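Local coordinates for protein flavin adenine dinucleotide synthase (Saccharomyces cerevisiae, PDB 2WSI) that catalyses the transfer of an adenylyl group from ATP to flavin mononucleotide, forming the coenzyme flavin adenine dinucleotide and diphosphate, at residues T37-F46 and L69-Y80; I213-T222 and N286-V294. All coordinates share one frame; numbering follows the deposited sequence.

Contact 1: T37-F46 and L69-Y80; sequences TRKYLLSEIF and LLLLYLSCLWEY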
loop_
_atom_site.group_PDB
_atom_site.type_symbol
_atom_site.label_atom_id
_atom_site.label_comp_id
_atom_site.label_asym_id
_atom_site.label_seq_id
_atom_site.Cartn_x
_atom_site.Cartn_y
_atom_site.Cartn_z
ATOM N N THR A 37 3.502 7.596 11.013
ATOM C CA THR A 37 3.403 6.158 10.732
ATOM C C THR A 37 4.617 5.400 11.296
ATOM O O THR A 37 4.472 4.341 11.927
ATOM C CB THR A 37 3.269 5.908 9.228
ATOM O OG1 THR A 37 2.026 6.454 8.758
ATOM C CG2 THR A 37 3.301 4.415 8.922
ATOM N N ARG A 38 5.809 5.931 11.071
ATOM C CA ARG A 38 7.023 5.278 11.578
ATOM C C ARG A 38 7.033 5.267 13.117
ATOM O O ARG A 38 7.433 4.273 13.735
ATOM C CB ARG A 38 8.298 5.901 10.985
ATOM C CG ARG A 38 8.359 5.715 9.433
ATOM C CD ARG A 38 9.765 5.654 8.801
ATOM N NE ARG A 38 10.661 4.725 9.486
ATOM C CZ ARG A 38 11.903 4.468 9.115
ATOM N NH1 ARG A 38 12.407 5.058 8.042
ATOM N NH2 ARG A 38 12.659 3.644 9.826
ATOM N N LYS A 39 6.546 6.331 13.739
ATOM C CA LYS A 39 6.469 6.348 15.200
ATOM C C LYS A 39 5.520 5.263 15.720
ATOM O O LYS A 39 5.853 4.574 16.661
ATOM C CB LYS A 39 6.048 7.727 15.731
ATOM C CG LYS A 39 7.156 8.798 15.706
ATOM C CD LYS A 39 8.441 8.419 16.500
ATOM C CE LYS A 39 8.272 8.569 18.014
ATOM N NZ LYS A 39 9.528 8.262 18.797
ATOM N N TYR A 40 4.340 5.115 15.116
ATOM C CA TYR A 40 3.450 4.019 15.506
ATOM C C TYR A 40 4.168 2.656 15.448
ATOM O O TYR A 40 4.087 1.859 16.366
ATOM C CB TYR A 40 2.253 3.922 14.578
ATOM C CG TYR A 40 1.245 5.063 14.629
ATOM C CD1 TYR A 40 0.869 5.639 15.840
ATOM C CD2 TYR A 40 0.620 5.510 13.460
ATOM C CE1 TYR A 40 -0.067 6.666 15.900
ATOM C CE2 TYR A 40 -0.357 6.536 13.507
ATOM C CZ TYR A 40 -0.681 7.098 14.737
ATOM O OH TYR A 40 -1.613 8.100 14.812
ATOM N N LEU A 41 4.842 2.393 14.335
ATOM C CA LEU A 41 5.482 1.098 14.124
ATOM C C LEU A 41 6.623 0.851 15.099
ATOM O O LEU A 41 6.658 -0.191 15.754
ATOM C CB LEU A 41 5.994 1.001 12.681
ATOM C CG LEU A 41 4.827 0.886 11.683
ATOM C CD1 LEU A 41 5.299 1.084 10.218
ATOM C CD2 LEU A 41 4.145 -0.496 11.851
ATOM N N LEU A 42 7.558 1.799 15.182
ATOM C CA LEU A 42 8.768 1.616 15.987
ATOM C C LEU A 42 8.507 1.742 17.491
ATOM O O LEU A 42 9.075 0.976 18.285
ATOM C CB LEU A 42 9.836 2.620 15.557
ATOM C CG LEU A 42 10.360 2.430 14.126
ATOM C CD1 LEU A 42 11.232 3.608 13.724
ATOM C CD2 LEU A 42 11.129 1.104 13.976
ATOM N N SER A 43 7.638 2.683 17.877
ATOM C CA SER A 43 7.396 3.000 19.280
ATOM C C SER A 43 6.241 2.261 19.913
ATOM O O SER A 43 6.225 2.138 21.126
ATOM C CB SER A 43 7.047 4.496 19.457
ATOM O OG SER A 43 8.200 5.307 19.351
ATOM N N GLU A 44 5.241 1.853 19.132
ATOM C CA GLU A 44 4.042 1.228 19.705
ATOM C C GLU A 44 3.781 -0.187 19.231
ATOM O O GLU A 44 3.139 -0.957 19.925
ATOM C CB GLU A 44 2.799 2.066 19.416
ATOM C CG GLU A 44 2.710 3.334 20.241
ATOM C CD GLU A 44 1.522 4.188 19.814
ATOM O OE1 GLU A 44 0.385 3.678 19.874
ATOM O OE2 GLU A 44 1.731 5.356 19.414
ATOM N N ILE A 45 4.262 -0.541 18.048
ATOM C CA ILE A 45 3.921 -1.845 17.506
ATOM C C ILE A 45 5.034 -2.878 17.635
ATOM O O ILE A 45 4.821 -3.966 18.184
ATOM C CB ILE A 45 3.459 -1.671 16.048
ATOM C CG1 ILE A 45 2.157 -0.837 16.075
ATOM C CG2 ILE A 45 3.226 -3.001 15.410
ATOM C CD1 ILE A 45 1.685 -0.375 14.698
ATOM N N PHE A 46 6.205 -2.565 17.103
ATOM C CA PHE A 46 7.298 -3.524 17.126
ATOM C C PHE A 46 7.812 -3.734 18.541
ATOM O O PHE A 46 8.517 -4.706 18.811
ATOM C CB PHE A 46 8.452 -3.093 16.223
ATOM C CG PHE A 46 8.110 -3.069 14.729
ATOM C CD1 PHE A 46 6.946 -3.629 14.249
ATOM C CD2 PHE A 46 9.006 -2.522 13.824
ATOM C CE1 PHE A 46 6.641 -3.597 12.885
ATOM C CE2 PHE A 46 8.726 -2.511 12.469
ATOM C CZ PHE A 46 7.538 -3.041 11.999
ATOM N N LEU A 69 2.208 1.481 2.616
ATOM C CA LEU A 69 2.431 0.975 3.968
ATOM C C LEU A 69 3.526 -0.073 4.014
ATOM O O LEU A 69 4.391 -0.064 4.896
ATOM C CB LEU A 69 1.146 0.408 4.571
ATOM C CG LEU A 69 1.261 0.010 6.042
ATOM C CD1 LEU A 69 1.960 1.102 6.877
ATOM C CD2 LEU A 69 -0.083 -0.398 6.625
ATOM N N LEU A 70 3.508 -0.975 3.043
ATOM C CA LEU A 70 4.546 -2.004 2.993
ATOM C C LEU A 70 5.938 -1.395 2.843
ATOM O O LEU A 70 6.878 -1.813 3.519
ATOM C CB LEU A 70 4.259 -2.979 1.832
ATOM C CG LEU A 70 5.326 -4.064 1.705
ATOM C CD1 LEU A 70 5.475 -4.847 3.015
ATOM C CD2 LEU A 70 4.966 -5.019 0.542
ATOM N N LEU A 71 6.085 -0.381 1.988
ATOM C CA LEU A 71 7.373 0.303 1.879
ATOM C C LEU A 71 7.767 0.932 3.219
ATOM O O LEU A 71 8.899 0.789 3.645
ATOM C CB LEU A 71 7.370 1.380 0.786
ATOM C CG LEU A 71 7.061 0.953 -0.644
ATOM C CD1 LEU A 71 7.042 2.186 -1.556
ATOM C CD2 LEU A 71 8.064 -0.087 -1.144
ATOM N N LEU A 72 6.838 1.615 3.889
ATOM C CA LEU A 72 7.128 2.208 5.213
ATOM C C LEU A 72 7.464 1.143 6.266
ATOM O O LEU A 72 8.352 1.317 7.101
ATOM C CB LEU A 72 5.947 3.070 5.695
ATOM C CG LEU A 72 5.670 4.237 4.749
ATOM C CD1 LEU A 72 4.346 4.880 5.156
ATOM C CD2 LEU A 72 6.834 5.235 4.780
ATOM N N TYR A 73 6.757 0.025 6.198
ATOM C CA TYR A 73 6.913 -1.064 7.144
ATOM C C TYR A 73 8.314 -1.662 6.990
ATOM O O TYR A 73 9.012 -1.906 7.982
ATOM C CB TYR A 73 5.867 -2.131 6.823
ATOM C CG TYR A 73 5.699 -3.215 7.865
ATOM C CD1 TYR A 73 4.868 -3.003 8.967
ATOM C CD2 TYR A 73 6.316 -4.443 7.738
ATOM C CE1 TYR A 73 4.659 -3.977 9.907
ATOM C CE2 TYR A 73 6.129 -5.455 8.693
ATOM C CZ TYR A 73 5.279 -5.206 9.777
ATOM O OH TYR A 73 5.025 -6.158 10.741
ATOM N N LEU A 74 8.734 -1.861 5.743
ATOM C CA LEU A 74 10.069 -2.404 5.465
ATOM C C LEU A 74 11.137 -1.431 5.910
ATOM O O LEU A 74 12.155 -1.830 6.461
ATOM C CB LEU A 74 10.232 -2.717 3.960
ATOM C CG LEU A 74 9.427 -3.968 3.548
ATOM C CD1 LEU A 74 9.284 -4.062 2.049
ATOM C CD2 LEU A 74 10.071 -5.222 4.149
ATOM N N SER A 75 10.907 -0.147 5.675
ATOM C CA SER A 75 11.822 0.855 6.201
ATOM C C SER A 75 11.979 0.747 7.719
ATOM O O SER A 75 13.103 0.785 8.251
ATOM C CB SER A 75 11.342 2.256 5.821
ATOM O OG SER A 75 12.215 3.218 6.374
ATOM N N CYS A 76 10.866 0.600 8.424
ATOM C CA CYS A 76 10.910 0.435 9.886
ATOM C C CYS A 76 11.503 -0.900 10.309
ATOM O O CYS A 76 12.108 -1.026 11.396
ATOM C CB CYS A 76 9.510 0.579 10.470
ATOM S SG CYS A 76 8.916 2.283 10.336
ATOM N N LEU A 77 11.341 -1.909 9.463
ATOM C CA LEU A 77 11.933 -3.221 9.774
ATOM C C LEU A 77 13.474 -3.107 9.783
ATOM O O LEU A 77 14.179 -3.685 10.640
ATOM C CB LEU A 77 11.445 -4.258 8.746
ATOM C CG LEU A 77 11.945 -5.673 8.978
ATOM C CD1 LEU A 77 11.499 -6.134 10.342
ATOM C CD2 LEU A 77 11.447 -6.639 7.869
ATOM N N TRP A 78 14.002 -2.355 8.830
ATOM C CA TRP A 78 15.445 -2.117 8.770
ATOM C C TRP A 78 15.896 -1.457 10.089
ATOM O O TRP A 78 16.810 -1.939 10.782
ATOM C CB TRP A 78 15.765 -1.205 7.603
ATOM C CG TRP A 78 17.236 -0.956 7.394
ATOM C CD1 TRP A 78 17.898 0.258 7.484
ATOM C CD2 TRP A 78 18.224 -1.922 7.010
ATOM N NE1 TRP A 78 19.242 0.087 7.190
ATOM C CE2 TRP A 78 19.464 -1.239 6.895
ATOM C CE3 TRP A 78 18.191 -3.307 6.781
ATOM C CZ2 TRP A 78 20.655 -1.901 6.561
ATOM C CZ3 TRP A 78 19.370 -3.958 6.447
ATOM C CH2 TRP A 78 20.587 -3.256 6.340
ATOM N N GLU A 79 15.243 -0.359 10.439
ATOM C CA GLU A 79 15.589 0.349 11.687
ATOM C C GLU A 79 15.430 -0.541 12.938
ATOM O O GLU A 79 16.236 -0.497 13.861
ATOM C CB GLU A 79 14.750 1.642 11.805
ATOM C CG GLU A 79 15.106 2.501 13.018
ATOM C CD GLU A 79 14.587 3.932 12.908
ATOM O OE1 GLU A 79 14.447 4.438 11.775
ATOM O OE2 GLU A 79 14.317 4.538 13.963
ATOM N N TYR A 80 14.405 -1.382 12.948
ATOM C CA TYR A 80 14.094 -2.264 14.078
ATOM C C TYR A 80 15.254 -3.208 14.373
ATOM O O TYR A 80 15.598 -3.501 15.522
ATOM C CB TYR A 80 12.840 -3.085 13.739
ATOM C CG TYR A 80 12.578 -4.299 14.612
ATOM C CD1 TYR A 80 11.955 -4.167 15.851
ATOM C CD2 TYR A 80 12.908 -5.580 14.175
ATOM C CE1 TYR A 80 11.691 -5.276 16.656
ATOM C CE2 TYR A 80 12.634 -6.713 14.964
ATOM C CZ TYR A 80 12.031 -6.546 16.203
ATOM O OH TYR A 80 11.750 -7.635 16.993
HETATM O O HOH W 1 9.600 -7.249 18.633
#
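Helices 37-45 and 69-80 run in the same general direction, their axes crossing at -44° with a closest approach of 9.9 Å, and R38 and C76 face each other where the backbones come nearest. A bend at chi3 (49°) brings R38 NE to within 3.1 Å of C76 SG and lays one guanidinium face over S75, while NH2 forms a salt bridge to E79 OE1 at 2.8 Å. The guanidinium and carboxylate planes are 54° apart and only OE1 engages NH2, OE2 lying by L42 CD1. C76 is small enough for close packing, its CB meeting L42 CD2 and F46 CE2. L41 sends CD2 to Y73 CD1 at 3.9 Å, while T37 places CG2 against L72 CD1. Farther along, the edge of F46 points at the face of Y73 in an offset T-shaped pair, centroids 5.2 Å apart, and F46 CB lies against Y80 CD1, completing an aromatic cluster; a water joins F46 O to Y80 OH. In this alpha/beta fold of the PAPS reductase family, helix 64-87 follows strand 56-59, which L69 and Y73 touch, and packs on helix 25-45. The interface is largely apolar, and the arginine's buried charge is probably balanced by the partly exposed E79.

Contact 2: I213-T222 and N286-V294; sequences ICGLYGKGFT and NYYPGWYLV. With SO4 (sulfate ion), chain B.
Two first torsions bring I213 and W291 together: in each, the gamma carbon (CG1 at 70° in I213, CG at 49° in W291) sits between the backbone N and the carbonyl carbon; with chi2 extended, I213 CD1 reaches W291 CZ3, 3.7 Å away. The same indole rim approaches G218 CA, where a CB would be crowded by G215 O, while P289 CB lies over the centre of the ring. Y217 O, in the weakly bonded helical turn, accepts G290 N at 2.9 Å in a nearly straight bond (169°) and G220 N from the opposite face of its carbonyl plane. G220 has a positive phi, and a CB there would jam against the preceding carbonyl O and strike Y287 CB; one on G290 would run into F221 O. The buried Y288 O and F221 O have only CA-H...O contacts here, from G220 and G290. T222 CG2 packs on L293 CB, its hydroxyl bonding to E299 O. Y217 OH donates to sulfate O3 at 2.6 Å, near the ring plane, and also bonds K64 N. A phenylalanine in place of Y217 would probably leave K64 N without that mate and sulfate O3 with one donor fewer. K64 NZ and I224 N bind the same sulfate, probably from the crystallisation liquor; K64 lies in an SYNGGKD segment resembling this family's PP-loop, so the ion may mark a phosphate-type site.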
loop_
_atom_site.group_PDB
_atom_site.type_symbol
_atom_site.label_atom_id
_atom_site.label_comp_id
_atom_site.label_asym_id
_atom_site.label_seq_id
_atom_site.Cartn_x
_atom_site.Cartn_y
_atom_site.Cartn_z
ATOM N N ILE A 213 4.104 0.181 -9.576
ATOM C CA ILE A 213 2.774 0.286 -8.990
ATOM C C ILE A 213 1.762 -0.395 -9.913
ATOM O O ILE A 213 1.986 -0.520 -11.116
ATOM C CB ILE A 213 2.358 1.751 -8.761
ATOM C CG1 ILE A 213 2.091 2.454 -10.085
ATOM C CG2 ILE A 213 3.425 2.502 -7.985
ATOM C CD1 ILE A 213 1.468 3.837 -9.894
ATOM N N CYS A 214 0.657 -0.838 -9.340
ATOM C CA CYS A 214 -0.283 -1.632 -10.095
ATOM C C CYS A 214 -0.661 -0.888 -11.374
ATOM O O CYS A 214 -1.036 0.277 -11.329
ATOM C CB CYS A 214 -1.540 -1.919 -9.266
ATOM S SG CYS A 214 -2.647 -3.044 -10.188
ATOM N N GLY A 215 -0.590 -1.567 -12.512
ATOM C CA GLY A 215 -0.828 -0.903 -13.786
ATOM C C GLY A 215 -2.254 -0.371 -13.916
ATOM O O GLY A 215 -2.485 0.534 -14.700
ATOM N N LEU A 216 -3.206 -0.908 -13.154
ATOM C CA LEU A 216 -4.565 -0.359 -13.201
ATOM C C LEU A 216 -4.588 1.158 -12.941
ATOM O O LEU A 216 -5.415 1.876 -13.520
ATOM C CB LEU A 216 -5.489 -1.065 -12.204
ATOM C CG LEU A 216 -5.594 -2.590 -12.377
ATOM C CD1 LEU A 216 -6.599 -3.152 -11.388
ATOM C CD2 LEU A 216 -5.979 -2.968 -13.810
ATOM N N TYR A 217 -3.714 1.657 -12.061
ATOM C CA TYR A 217 -3.699 3.105 -11.783
ATOM C C TYR A 217 -3.328 3.903 -13.046
ATOM O O TYR A 217 -3.820 5.009 -13.276
ATOM C CB TYR A 217 -2.738 3.437 -10.614
ATOM C CG TYR A 217 -3.183 2.788 -9.324
ATOM C CD1 TYR A 217 -4.440 3.061 -8.773
ATOM C CD2 TYR A 217 -2.364 1.867 -8.665
ATOM C CE1 TYR A 217 -4.847 2.447 -7.580
ATOM C CE2 TYR A 217 -2.771 1.229 -7.482
ATOM C CZ TYR A 217 -4.002 1.530 -6.943
ATOM O OH TYR A 217 -4.398 0.870 -5.789
ATOM N N GLY A 218 -2.449 3.339 -13.864
ATOM C CA GLY A 218 -2.104 3.962 -15.131
ATOM C C GLY A 218 -3.303 4.106 -16.071
ATOM O O GLY A 218 -3.299 4.961 -16.942
ATOM N N LYS A 219 -4.325 3.281 -15.892
ATOM C CA LYS A 219 -5.525 3.339 -16.741
ATOM C C LYS A 219 -6.673 4.191 -16.165
ATOM O O LYS A 219 -7.790 4.209 -16.710
ATOM C CB LYS A 219 -6.049 1.935 -17.010
ATOM C CG LYS A 219 -5.056 1.010 -17.736
ATOM C CD LYS A 219 -4.566 1.599 -19.067
ATOM C CE LYS A 219 -5.633 1.476 -20.157
ATOM N NZ LYS A 219 -5.053 1.510 -21.543
ATOM N N GLY A 220 -6.416 4.901 -15.069
ATOM C CA GLY A 220 -7.444 5.780 -14.512
ATOM C C GLY A 220 -8.137 5.285 -13.264
ATOM O O GLY A 220 -8.978 5.988 -12.715
ATOM N N PHE A 221 -7.807 4.077 -12.791
ATOM C CA PHE A 221 -8.315 3.662 -11.497
ATOM C C PHE A 221 -7.736 4.565 -10.408
ATOM O O PHE A 221 -6.561 4.943 -10.477
ATOM C CB PHE A 221 -7.967 2.181 -11.213
ATOM C CG PHE A 221 -8.799 1.200 -12.019
ATOM C CD1 PHE A 221 -9.832 0.485 -11.422
ATOM C CD2 PHE A 221 -8.569 1.023 -13.367
ATOM C CE1 PHE A 221 -10.604 -0.402 -12.161
ATOM C CE2 PHE A 221 -9.336 0.137 -14.100
ATOM C CZ PHE A 221 -10.352 -0.569 -13.501
ATOM N N THR A 222 -8.551 4.901 -9.405
ATOM C CA THR A 222 -8.049 5.570 -8.199
ATOM C C THR A 222 -8.301 4.712 -6.959
ATOM O O THR A 222 -7.894 5.033 -5.851
ATOM C CB THR A 222 -8.734 6.933 -7.991
ATOM O OG1 THR A 222 -10.155 6.730 -7.903
ATOM C CG2 THR A 222 -8.377 7.875 -9.127
ATOM N N ASN A 286 -9.405 6.750 -22.618
ATOM C CA ASN A 286 -10.026 8.051 -22.394
ATOM C C ASN A 286 -9.914 8.541 -20.945
ATOM O O ASN A 286 -10.721 9.369 -20.515
ATOM C CB ASN A 286 -11.508 8.006 -22.788
ATOM C CG ASN A 286 -12.165 9.405 -22.798
ATOM O OD1 ASN A 286 -11.531 10.404 -23.152
ATOM N ND2 ASN A 286 -13.440 9.468 -22.400
ATOM N N TYR A 287 -8.935 8.027 -20.191
ATOM C CA TYR A 287 -8.777 8.408 -18.779
ATOM C C TYR A 287 -7.358 8.824 -18.406
ATOM O O TYR A 287 -6.390 8.158 -18.766
ATOM C CB TYR A 287 -9.193 7.259 -17.861
ATOM C CG TYR A 287 -10.654 6.938 -17.906
ATOM C CD1 TYR A 287 -11.541 7.535 -17.013
ATOM C CD2 TYR A 287 -11.163 6.051 -18.854
ATOM C CE1 TYR A 287 -12.904 7.254 -17.040
ATOM C CE2 TYR A 287 -12.532 5.754 -18.893
ATOM C CZ TYR A 287 -13.396 6.371 -17.988
ATOM O OH TYR A 287 -14.746 6.087 -18.005
ATOM N N TYR A 288 -7.247 9.936 -17.683
ATOM C CA TYR A 288 -6.009 10.305 -17.021
ATOM C C TYR A 288 -5.653 9.257 -15.961
ATOM O O TYR A 288 -6.525 8.648 -15.369
ATOM C CB TYR A 288 -6.146 11.655 -16.326
ATOM C CG TYR A 288 -6.193 12.847 -17.269
ATOM C CD1 TYR A 288 -5.032 13.533 -17.608
ATOM C CD2 TYR A 288 -7.394 13.302 -17.785
ATOM C CE1 TYR A 288 -5.061 14.631 -18.448
ATOM C CE2 TYR A 288 -7.437 14.410 -18.635
ATOM C CZ TYR A 288 -6.269 15.062 -18.964
ATOM O OH TYR A 288 -6.301 16.152 -19.804
ATOM N N PRO A 289 -4.362 9.058 -15.728
ATOM C CA PRO A 289 -3.898 8.157 -14.663
ATOM C C PRO A 289 -4.447 8.580 -13.305
ATOM O O PRO A 289 -4.755 9.751 -13.101
ATOM C CB PRO A 289 -2.377 8.325 -14.703
ATOM C CG PRO A 289 -2.086 8.668 -16.130
ATOM C CD PRO A 289 -3.266 9.520 -16.588
ATOM N N GLY A 290 -4.544 7.626 -12.383
ATOM C CA GLY A 290 -5.116 7.875 -11.070
ATOM C C GLY A 290 -4.466 9.026 -10.323
ATOM O O GLY A 290 -5.122 9.707 -9.543
ATOM N N TRP A 291 -3.171 9.228 -10.535
ATOM C CA TRP A 291 -2.428 10.228 -9.773
ATOM C C TRP A 291 -2.769 11.658 -10.228
ATOM O O TRP A 291 -2.224 12.639 -9.719
ATOM C CB TRP A 291 -0.906 9.963 -9.826
ATOM C CG TRP A 291 -0.300 9.716 -11.198
ATOM C CD1 TRP A 291 0.239 10.652 -12.046
ATOM C CD2 TRP A 291 -0.110 8.451 -11.828
ATOM N NE1 TRP A 291 0.707 10.043 -13.189
ATOM C CE2 TRP A 291 0.514 8.692 -13.077
ATOM C CE3 TRP A 291 -0.432 7.130 -11.476
ATOM C CZ2 TRP A 291 0.826 7.667 -13.967
ATOM C CZ3 TRP A 291 -0.113 6.109 -12.368
ATOM C CH2 TRP A 291 0.513 6.387 -13.592
ATOM N N TYR A 292 -3.696 11.761 -11.170
ATOM C CA TYR A 292 -4.308 13.055 -11.508
ATOM C C TYR A 292 -5.509 13.361 -10.622
ATOM O O TYR A 292 -6.088 14.451 -10.715
ATOM C CB TYR A 292 -4.740 13.106 -12.987
ATOM C CG TYR A 292 -3.595 13.421 -13.904
ATOM C CD1 TYR A 292 -3.391 14.707 -14.380
ATOM C CD2 TYR A 292 -2.689 12.435 -14.264
ATOM C CE1 TYR A 292 -2.312 15.000 -15.212
ATOM C CE2 TYR A 292 -1.611 12.715 -15.099
ATOM C CZ TYR A 292 -1.432 13.992 -15.564
ATOM O OH TYR A 292 -0.359 14.244 -16.369
ATOM N N LEU A 293 -5.907 12.413 -9.775
ATOM C CA LEU A 293 -6.919 12.722 -8.777
ATOM C C LEU A 293 -6.294 13.022 -7.401
ATOM O O LEU A 293 -5.510 12.228 -6.871
ATOM C CB LEU A 293 -7.928 11.600 -8.652
ATOM C CG LEU A 293 -9.082 11.998 -7.740
ATOM C CD1 LEU A 293 -10.185 12.626 -8.593
ATOM C CD2 LEU A 293 -9.629 10.828 -6.952
ATOM N N VAL A 294 -6.624 14.182 -6.828
ATOM C CA VAL A 294 -6.146 14.517 -5.477
ATOM C C VAL A 294 -7.283 14.770 -4.506
ATOM O O VAL A 294 -7.056 14.925 -3.314
ATOM C CB VAL A 294 -5.200 15.734 -5.435
ATOM C CG1 VAL A 294 -3.841 15.362 -6.020
ATOM C CG2 VAL A 294 -5.804 16.977 -6.126
HETATM S S SO4 B . -6.747 1.194 -3.277
HETATM O O1 SO4 B . -8.053 0.595 -3.079
HETATM O O2 SO4 B . -5.736 0.192 -2.956
HETATM O O3 SO4 B . -6.626 1.593 -4.679
HETATM O O4 SO4 B . -6.554 2.292 -2.336
#

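How the contacts relate
From the N terminus the chain begins with helix 3-18, then runs through helix 25-45, strand 56-59 and helix 64-87; contact 1 closes this first loop, 22 residues long, and sets the latter two helices together beside the sheet. The remaining strands and helix 199-209 follow before contact 2, which closes a mostly irregular loop of 63 residues and fastens the segment after helix 274-279 to the turn at 213-222. The loops are in series, neither nested nor crossed. The centres of contact 1 and contact 2 are about 28 Å apart, on opposite sides of the chain's centre. Helix 199-209 bridges them: F205 touches L71 and L72 of segment 69-80, while W203 and L206 meet residues of contact 2.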